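Local coordinates for peptidoglycan-recognition protein LC (Drosophila melanogaster, PDB 2F2L) that senses peptidoglycan of Gram-negative bacteria, here as the LCa ectodomain bound with LCx and tracheal cytotoxin, and activates the imd/Relish immune pathway, at residues A[17-22]-A[79-84]; A[24-28]-A[93-98]; A[138-142]-A[157-161]. All blocks are in the same frame, centred on the assembly; numbering follows the deposited sequence.

Contact 1: residues A[17-22]-A[79-84]. With SO4 (sulfate ion), chain E.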
loop_
_atom_site.group_PDB
_atom_site.type_symbol
_atom_site.label_atom_id
_atom_site.label_comp_id
_atom_site.label_asym_id
_atom_site.label_seq_id
_atom_site.Cartn_x
_atom_site.Cartn_y
_atom_site.Cartn_z
ATOM N N ILE A 17 11.533 13.738 1.434
ATOM C CA ILE A 17 10.589 14.665 0.817
ATOM C C ILE A 17 10.714 16.012 1.525
ATOM O O ILE A 17 10.867 16.053 2.744
ATOM C CB ILE A 17 9.164 14.081 0.889
ATOM C CG1 ILE A 17 9.091 12.896 -0.093
ATOM C CG2 ILE A 17 8.107 15.138 0.533
ATOM C CD1 ILE A 17 7.807 12.138 -0.069
ATOM N N PRO A 18 10.692 17.121 0.774
ATOM C CA PRO A 18 10.906 18.408 1.453
ATOM C C PRO A 18 9.723 18.813 2.335
ATOM O O PRO A 18 8.590 18.461 2.040
ATOM C CB PRO A 18 11.056 19.400 0.293
ATOM C CG PRO A 18 11.236 18.553 -0.939
ATOM C CD PRO A 18 10.475 17.312 -0.670
ATOM N N ASP A 19 10.008 19.524 3.417
ATOM C CA ASP A 19 8.972 20.094 4.266
ATOM C C ASP A 19 8.348 21.309 3.595
ATOM O O ASP A 19 9.028 22.085 2.930
ATOM C CB ASP A 19 9.555 20.564 5.593
ATOM C CG ASP A 19 10.128 19.438 6.431
ATOM O OD1 ASP A 19 9.552 18.334 6.462
ATOM O OD2 ASP A 19 11.151 19.697 7.097
ATOM N N LEU A 20 7.054 21.489 3.811
ATOM C CA LEU A 20 6.403 22.776 3.541
ATOM C C LEU A 20 6.775 23.869 4.546
ATOM O O LEU A 20 6.938 23.597 5.738
ATOM C CB LEU A 20 4.895 22.607 3.616
ATOM C CG LEU A 20 4.195 21.898 2.476
ATOM C CD1 LEU A 20 2.751 21.636 2.897
ATOM C CD2 LEU A 20 4.262 22.747 1.226
ATOM N N GLU A 21 6.873 25.109 4.064
ATOM C CA GLU A 21 6.819 26.277 4.941
ATOM C C GLU A 21 5.360 26.473 5.351
ATOM O O GLU A 21 4.487 26.650 4.492
ATOM C CB GLU A 21 7.312 27.541 4.237
ATOM C CG GLU A 21 8.713 27.452 3.658
ATOM C CD GLU A 21 9.777 27.240 4.715
ATOM O OE1 GLU A 21 9.678 27.873 5.790
ATOM O OE2 GLU A 21 10.716 26.448 4.458
ATOM N N LEU A 22 5.092 26.432 6.647
ATOM C CA LEU A 22 3.719 26.523 7.149
ATOM C C LEU A 22 3.486 27.866 7.852
ATOM O O LEU A 22 4.420 28.472 8.328
ATOM C CB LEU A 22 3.436 25.374 8.123
ATOM C CG LEU A 22 3.622 23.954 7.579
ATOM C CD1 LEU A 22 3.576 22.951 8.715
ATOM C CD2 LEU A 22 2.577 23.604 6.522
ATOM N N ARG A 79 0.860 12.379 2.126
ATOM C CA ARG A 79 2.097 12.965 2.640
ATOM C C ARG A 79 1.891 13.734 3.945
ATOM O O ARG A 79 2.859 14.152 4.588
ATOM C CB ARG A 79 2.705 13.894 1.605
ATOM C CG ARG A 79 2.958 13.214 0.283
ATOM C CD ARG A 79 3.888 14.013 -0.608
ATOM N NE ARG A 79 4.097 13.309 -1.873
ATOM C CZ ARG A 79 5.012 13.619 -2.785
ATOM N NH1 ARG A 79 5.827 14.654 -2.611
ATOM N NH2 ARG A 79 5.119 12.874 -3.882
ATOM N N GLY A 80 0.636 13.970 4.316
ATOM C CA GLY A 80 0.327 14.632 5.577
ATOM C C GLY A 80 0.447 16.141 5.540
ATOM O O GLY A 80 0.592 16.746 4.476
ATOM N N TRP A 81 0.383 16.736 6.734
ATOM C CA TRP A 81 0.350 18.186 6.923
ATOM C C TRP A 81 1.660 18.873 6.607
ATOM O O TRP A 81 1.667 20.032 6.212
ATOM C CB TRP A 81 0.003 18.535 8.379
ATOM C CG TRP A 81 -1.373 18.187 8.803
ATOM C CD1 TRP A 81 -1.730 17.305 9.780
ATOM C CD2 TRP A 81 -2.595 18.728 8.278
ATOM N NE1 TRP A 81 -3.098 17.252 9.889
ATOM C CE2 TRP A 81 -3.654 18.122 8.982
ATOM C CE3 TRP A 81 -2.893 19.670 7.284
ATOM C CZ2 TRP A 81 -4.997 18.425 8.723
ATOM C CZ3 TRP A 81 -4.225 19.976 7.029
ATOM C CH2 TRP A 81 -5.260 19.355 7.743
ATOM N N ASN A 82 2.772 18.173 6.814
ATOM C CA ASN A 82 4.058 18.844 6.905
ATOM C C ASN A 82 4.954 18.691 5.708
ATOM O O ASN A 82 5.967 19.360 5.638
ATOM C CB ASN A 82 4.801 18.357 8.137
ATOM C CG ASN A 82 4.035 18.604 9.405
ATOM O OD1 ASN A 82 3.356 19.623 9.552
ATOM N ND2 ASN A 82 4.147 17.676 10.342
ATOM N N LYS A 83 4.594 17.810 4.775
ATOM C CA LYS A 83 5.449 17.510 3.622
ATOM C C LYS A 83 4.862 18.044 2.315
ATOM O O LYS A 83 3.650 18.029 2.108
ATOM C CB LYS A 83 5.685 15.998 3.511
ATOM C CG LYS A 83 6.542 15.403 4.624
ATOM C CD LYS A 83 7.966 15.941 4.581
ATOM C CE LYS A 83 8.907 15.167 5.490
ATOM N NZ LYS A 83 10.273 15.771 5.461
ATOM N N MET A 84 5.747 18.514 1.440
ATOM C CA MET A 84 5.355 19.041 0.145
ATOM C C MET A 84 4.771 17.922 -0.754
ATOM O O MET A 84 5.342 16.824 -0.874
ATOM C CB MET A 84 6.581 19.668 -0.500
ATOM C CG MET A 84 6.315 20.585 -1.651
ATOM S SD MET A 84 7.859 21.349 -2.212
ATOM C CE MET A 84 8.517 20.036 -3.193
HETATM S S SO4 E . 12.963 16.584 8.447
HETATM O O1 SO4 E . 13.021 17.963 7.967
HETATM O O2 SO4 E . 12.198 15.746 7.521
HETATM O O3 SO4 E . 12.335 16.546 9.763
HETATM O O4 SO4 E . 14.322 16.055 8.538
HETATM O O HOH W 1 11.238 12.867 4.084
HETATM O O HOH W 2 6.820 21.539 7.297
#

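Contact 2: residues A[24-28]-A[93-98]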
loop_
_atom_site.group_PDB
_atom_site.type_symbol
_atom_site.label_atom_id
_atom_site.label_comp_id
_atom_site.label_asym_id
_atom_site.label_seq_id
_atom_site.Cartn_x
_atom_site.Cartn_y
_atom_site.Cartn_z
ATOM N N VAL A 24 0.185 27.172 5.154
ATOM C CA VAL A 24 -0.113 27.459 3.742
ATOM C C VAL A 24 -1.342 28.354 3.616
ATOM O O VAL A 24 -2.265 28.296 4.445
ATOM C CB VAL A 24 -0.303 26.165 2.867
ATOM C CG1 VAL A 24 0.942 25.269 2.943
ATOM C CG2 VAL A 24 -1.566 25.396 3.217
ATOM N N GLY A 25 -1.356 29.176 2.572
ATOM C CA GLY A 25 -2.499 30.044 2.283
ATOM C C GLY A 25 -3.418 29.464 1.223
ATOM O O GLY A 25 -4.443 30.059 0.876
ATOM N N LEU A 26 -3.063 28.284 0.726
ATOM C CA LEU A 26 -3.761 27.688 -0.410
ATOM C C LEU A 26 -3.980 26.181 -0.233
ATOM O O LEU A 26 -3.044 25.436 0.074
ATOM C CB LEU A 26 -2.957 27.943 -1.676
ATOM C CG LEU A 26 -3.540 27.439 -2.996
ATOM C CD1 LEU A 26 -4.835 28.143 -3.310
ATOM C CD2 LEU A 26 -2.530 27.655 -4.111
ATOM N N VAL A 27 -5.214 25.743 -0.439
ATOM C CA VAL A 27 -5.567 24.324 -0.428
ATOM C C VAL A 27 -6.198 24.003 -1.776
ATOM O O VAL A 27 -7.087 24.736 -2.236
ATOM C CB VAL A 27 -6.541 23.986 0.732
ATOM C CG1 VAL A 27 -6.895 22.494 0.742
ATOM C CG2 VAL A 27 -5.928 24.388 2.045
ATOM N N ILE A 28 -5.738 22.927 -2.422
ATOM C CA ILE A 28 -6.143 22.596 -3.797
ATOM C C ILE A 28 -6.889 21.268 -3.857
ATOM O O ILE A 28 -6.416 20.235 -3.326
ATOM C CB ILE A 28 -4.917 22.528 -4.735
ATOM C CG1 ILE A 28 -4.231 23.898 -4.809
ATOM C CG2 ILE A 28 -5.321 22.110 -6.142
ATOM C CD1 ILE A 28 -2.812 23.836 -5.332
ATOM N N TYR A 93 3.394 26.165 -7.035
ATOM C CA TYR A 93 2.154 25.748 -6.389
ATOM C C TYR A 93 2.385 24.709 -5.291
ATOM O O TYR A 93 1.893 24.867 -4.162
ATOM C CB TYR A 93 1.159 25.212 -7.432
ATOM C CG TYR A 93 0.502 26.305 -8.252
ATOM C CD1 TYR A 93 -0.192 27.344 -7.630
ATOM C CD2 TYR A 93 0.556 26.298 -9.643
ATOM C CE1 TYR A 93 -0.808 28.350 -8.365
ATOM C CE2 TYR A 93 -0.069 27.308 -10.396
ATOM C CZ TYR A 93 -0.742 28.331 -9.744
ATOM O OH TYR A 93 -1.369 29.344 -10.455
ATOM N N ASP A 94 3.120 23.650 -5.633
ATOM C CA ASP A 94 3.339 22.514 -4.729
ATOM C C ASP A 94 4.053 22.917 -3.441
ATOM O O ASP A 94 3.767 22.354 -2.385
ATOM C CB ASP A 94 4.112 21.377 -5.427
ATOM C CG ASP A 94 3.297 20.688 -6.514
ATOM O OD1 ASP A 94 2.044 20.634 -6.390
ATOM O OD2 ASP A 94 3.899 20.192 -7.500
ATOM N N SER A 95 4.951 23.897 -3.515
ATOM C CA SER A 95 5.662 24.377 -2.327
ATOM C C SER A 95 4.823 25.336 -1.443
ATOM O O SER A 95 5.248 25.710 -0.348
ATOM C CB SER A 95 6.971 25.053 -2.730
ATOM O OG SER A 95 6.716 26.308 -3.347
ATOM N N GLN A 96 3.650 25.736 -1.929
ATOM C CA GLN A 96 2.834 26.752 -1.256
ATOM C C GLN A 96 1.378 26.330 -1.073
ATOM O O GLN A 96 0.493 27.172 -0.921
ATOM C CB GLN A 96 2.916 28.058 -2.044
ATOM C CG GLN A 96 4.322 28.594 -2.116
ATOM C CD GLN A 96 4.412 29.897 -2.843
ATOM O OE1 GLN A 96 4.431 30.955 -2.212
ATOM N NE2 GLN A 96 4.485 29.846 -4.175
ATOM N N SER A 97 1.131 25.025 -1.042
ATOM C CA SER A 97 -0.235 24.515 -0.914
ATOM C C SER A 97 -0.272 23.164 -0.222
ATOM O O SER A 97 0.758 22.531 -0.010
ATOM C CB SER A 97 -0.908 24.400 -2.291
ATOM O OG SER A 97 -0.212 23.503 -3.162
ATOM N N LEU A 98 -1.481 22.768 0.161
ATOM C CA LEU A 98 -1.799 21.404 0.524
ATOM C C LEU A 98 -2.810 20.924 -0.494
ATOM O O LEU A 98 -3.605 21.723 -1.023
ATOM C CB LEU A 98 -2.426 21.344 1.912
ATOM C CG LEU A 98 -1.512 21.563 3.114
ATOM C CD1 LEU A 98 -2.370 21.832 4.331
ATOM C CD2 LEU A 98 -0.559 20.365 3.370
HETATM O O HOH W 3 0.543 29.364 0.538
#

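Contact 3: residues A[138-142]-A[157-161]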
loop_
_atom_site.group_PDB
_atom_site.type_symbol
_atom_site.label_atom_id
_atom_site.label_comp_id
_atom_site.label_asym_id
_atom_site.label_seq_id
_atom_site.Cartn_x
_atom_site.Cartn_y
_atom_site.Cartn_z
ATOM N N PHE A 138 -9.385 28.063 -0.850
ATOM C CA PHE A 138 -9.621 26.677 -1.284
ATOM C C PHE A 138 -10.029 26.778 -2.754
ATOM O O PHE A 138 -10.940 27.544 -3.103
ATOM C CB PHE A 138 -10.718 26.060 -0.407
ATOM C CG PHE A 138 -10.985 24.575 -0.634
ATOM C CD1 PHE A 138 -9.994 23.698 -1.069
ATOM C CD2 PHE A 138 -12.240 24.057 -0.345
ATOM C CE1 PHE A 138 -10.266 22.344 -1.258
ATOM C CE2 PHE A 138 -12.523 22.696 -0.532
ATOM C CZ PHE A 138 -11.524 21.836 -0.978
ATOM N N THR A 139 -9.330 26.074 -3.637
ATOM C CA THR A 139 -9.620 26.179 -5.074
ATOM C C THR A 139 -9.458 24.869 -5.822
ATOM O O THR A 139 -8.962 23.893 -5.277
ATOM C CB THR A 139 -8.757 27.263 -5.759
ATOM O OG1 THR A 139 -9.282 27.544 -7.066
ATOM C CG2 THR A 139 -7.340 26.846 -5.886
ATOM N N ALA A 140 -9.895 24.879 -7.077
ATOM C CA ALA A 140 -9.790 23.741 -7.963
ATOM C C ALA A 140 -8.454 23.756 -8.653
ATOM O O ALA A 140 -7.986 24.804 -9.145
ATOM C CB ALA A 140 -10.906 23.769 -8.997
ATOM N N SER A 141 -7.845 22.578 -8.709
ATOM C CA SER A 141 -6.655 22.375 -9.508
ATOM C C SER A 141 -6.864 22.821 -10.954
ATOM O O SER A 141 -5.944 23.344 -11.576
ATOM C CB SER A 141 -6.210 20.909 -9.443
ATOM O OG SER A 141 -7.180 20.050 -10.006
ATOM N N SER A 142 -8.082 22.647 -11.470
ATOM C CA SER A 142 -8.378 22.978 -12.854
ATOM C C SER A 142 -8.454 24.485 -13.115
ATOM O O SER A 142 -8.193 24.930 -14.226
ATOM C CB SER A 142 -9.693 22.333 -13.297
ATOM O OG SER A 142 -10.766 22.797 -12.513
ATOM N N TYR A 157 -16.068 20.276 -8.129
ATOM C CA TYR A 157 -15.786 21.682 -7.821
ATOM C C TYR A 157 -17.053 22.514 -7.612
ATOM O O TYR A 157 -17.057 23.431 -6.799
ATOM C CB TYR A 157 -14.919 22.311 -8.910
ATOM C CG TYR A 157 -13.643 21.537 -9.176
ATOM C CD1 TYR A 157 -12.825 21.121 -8.126
ATOM C CD2 TYR A 157 -13.246 21.232 -10.478
ATOM C CE1 TYR A 157 -11.651 20.432 -8.362
ATOM C CE2 TYR A 157 -12.074 20.521 -10.722
ATOM C CZ TYR A 157 -11.286 20.127 -9.659
ATOM O OH TYR A 157 -10.119 19.424 -9.881
ATOM N N ALA A 158 -18.119 22.166 -8.334
ATOM C CA ALA A 158 -19.429 22.812 -8.175
ATOM C C ALA A 158 -19.986 22.636 -6.763
ATOM O O ALA A 158 -20.718 23.490 -6.273
ATOM C CB ALA A 158 -20.415 22.260 -9.199
ATOM N N SER A 159 -19.613 21.531 -6.112
ATOM C CA SER A 159 -20.041 21.239 -4.739
ATOM C C SER A 159 -19.453 22.189 -3.686
ATOM O O SER A 159 -20.007 22.314 -2.590
ATOM C CB SER A 159 -19.702 19.782 -4.382
ATOM O OG SER A 159 -20.146 18.897 -5.410
ATOM N N PHE A 160 -18.340 22.849 -4.014
ATOM C CA PHE A 160 -17.709 23.832 -3.122
ATOM C C PHE A 160 -17.950 25.281 -3.546
ATOM O O PHE A 160 -17.497 26.208 -2.883
ATOM C CB PHE A 160 -16.194 23.615 -3.073
ATOM C CG PHE A 160 -15.790 22.236 -2.677
ATOM C CD1 PHE A 160 -16.177 21.713 -1.458
ATOM C CD2 PHE A 160 -14.996 21.471 -3.515
ATOM C CE1 PHE A 160 -15.790 20.443 -1.080
ATOM C CE2 PHE A 160 -14.599 20.208 -3.150
ATOM C CZ PHE A 160 -14.989 19.688 -1.925
ATOM N N ALA A 161 -18.680 25.474 -4.636
ATOM C CA ALA A 161 -18.817 26.801 -5.254
ATOM C C ALA A 161 -19.368 27.891 -4.330
ATOM O O ALA A 161 -18.969 29.049 -4.444
ATOM C CB ALA A 161 -19.657 26.703 -6.528
#

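Contact 1: residues A[17-22]-A[79-84]
Ile17, Met84 and Lys83 bury the largest areas in this contact, in which two loops without regular secondary structure, one leading into strand 24-31 and the other leaving strand 75-77, are laced together at the surface of the PGRP domain. Ile17 points its side chain at the second loop: CG2 sits 3.5 Å from Met84 O and 3.9 Å from Lys83 CB, while CD1 lies over one face of the Arg79 guanidinium. That guanidinium is fixed by its own hydrogen bonds: Arg79 NH1 donates to Met84 O at 2.8 Å, and its other nitrogens reach the carbonyls of Asp62 and Ile63. Met84 closes the apolar side of the contact, with CE 3.8 Å from Pro18 CG and CG 4.1 Å from Leu20 CD2. Its backbone N also donates to Pro18 O at 2.9 Å, almost linearly. Together with Leu20 N to Asn82 O at 3.0 Å, this bond makes a single beta bridge between Asp19 and Lys83, and a water joins Leu20 O (2.6 Å) to Asn82 O (2.9 Å) beside it. Lys83 starts away from the first loop, then its long chain folds back so that NZ donates to Ile17 O at 2.8 Å and forms a salt bridge with Asp19 OD1, also 2.8 Å. A sulfate ion, probably from the crystallisation liquor, takes a further bond from Lys83 NZ through O2 at 2.8 Å. The chemistry is thus split: Pro18, Leu20 and Met84 pack on one side of the bridge, Ile17 lies against Lys83 and Arg79 at its end, and the lysine ammonium on the other side ties a carboxylate and a main-chain carbonyl together.

Contact 2: residues A[24-28]-A[93-98]
This is the start of a parallel strand pair inside the central mixed sheet of the PGRP/amidase-2 fold, where strand 98-102 sets off alongside strand 24-31 a few residues after the short helix 91-94. Val24 comes first. Its side chain points at the second segment and packs through CG2 on Leu98 CD1 at 3.8 Å. At Gly25 the chain turns a corner, and the gap to the other backbone is filled by a water that accepts from Gly25 N at 2.8 Å and donates to Gln96 O at 2.6 Å. Leu26 then enters the sheet: its O accepts from Leu98 N at 3.1 Å and also lies 3.1 Å from Ser97 CA, a CH...O contact, while CD2 reaches Tyr93 CD1 at 4.2 Å. Val27 is paired with Leu98, their CA atoms 4.9 Å apart and their side chains on the same face, where Ile132 touches both; Val27 CA approaches Leu98 O at 3.3 Å. The backbone of Val27 meanwhile bonds to Arg137 and Thr139 on the neighbouring strand, so 24-31 is an interior strand here. Ile28 N donates to Leu98 O at 2.8 Å, which means that Leu98 bonds to the residues flanking Val27, as parallel pairing requires. Farther out, Ile28 CD1 rests 3.4 Å from Ser97 OG, and that hydroxyl, which is also hydrogen-bonded to His87 NE2, donates to Tyr93 O at 2.7 Å.

Contact 3: residues A[138-142]-A[157-161]
Tyr157 lays one face of its ring over the methyl of Ala140: CB stands 3.4 Å from the ring centroid, nearly on the ring normal, a close CH-pi contact. Ala140 is the N-cap residue where strand 136-140 gives way to helix 141-144, so the tyrosine, from helix 154-158, covers that junction. Beyond it, Ser142 OG comes within 3.2 Å of Tyr157 CE2, and Ser141 OG lies 3.0 Å from Tyr157 OH, which is hydrogen-bonded to Phe151 O. A turn later Phe160 makes the second contact, taking the edge of Phe138 against its face, with ring centroids 4.9 Å apart, planes at 56° and Phe138 CE2 3.9 Å from Phe160 CD1. Trp166 meets both phenylalanines, and Leu116 of helix 113-128 touches Phe160. His165 and Ser167 add backbone bonds to Phe138. All the touching residues are buried; between these two segments the join is therefore mainly aromatic and methyl packing, with hydroxyls gathered at one end.

Contacts 1 and 2 interlock along the chain, their segments alternating, and in space their centres are 10 Å apart. Leu20 CD1 meets Leu98 CD2 at 3.6 Å and Met84 CG lies 3.2 Å from Asp94 O, so the surface loops sit on the end of helix 91-94 and the start of strand 98-102. Contact 3 comes later in sequence and joins contact 2 through neighbouring strands 24-31 and 136-140: Val27 O to Thr139 N, 3.0 Å, is a probable hydrogen bond, and the centres are 14 Å apart. Contacts 1 and 3 do not touch, with nearest atoms about 11 Å apart. None of the segments includes a residue lining the bound tracheal cytotoxin, such as Arg48 or Glu56 on helix 40-57.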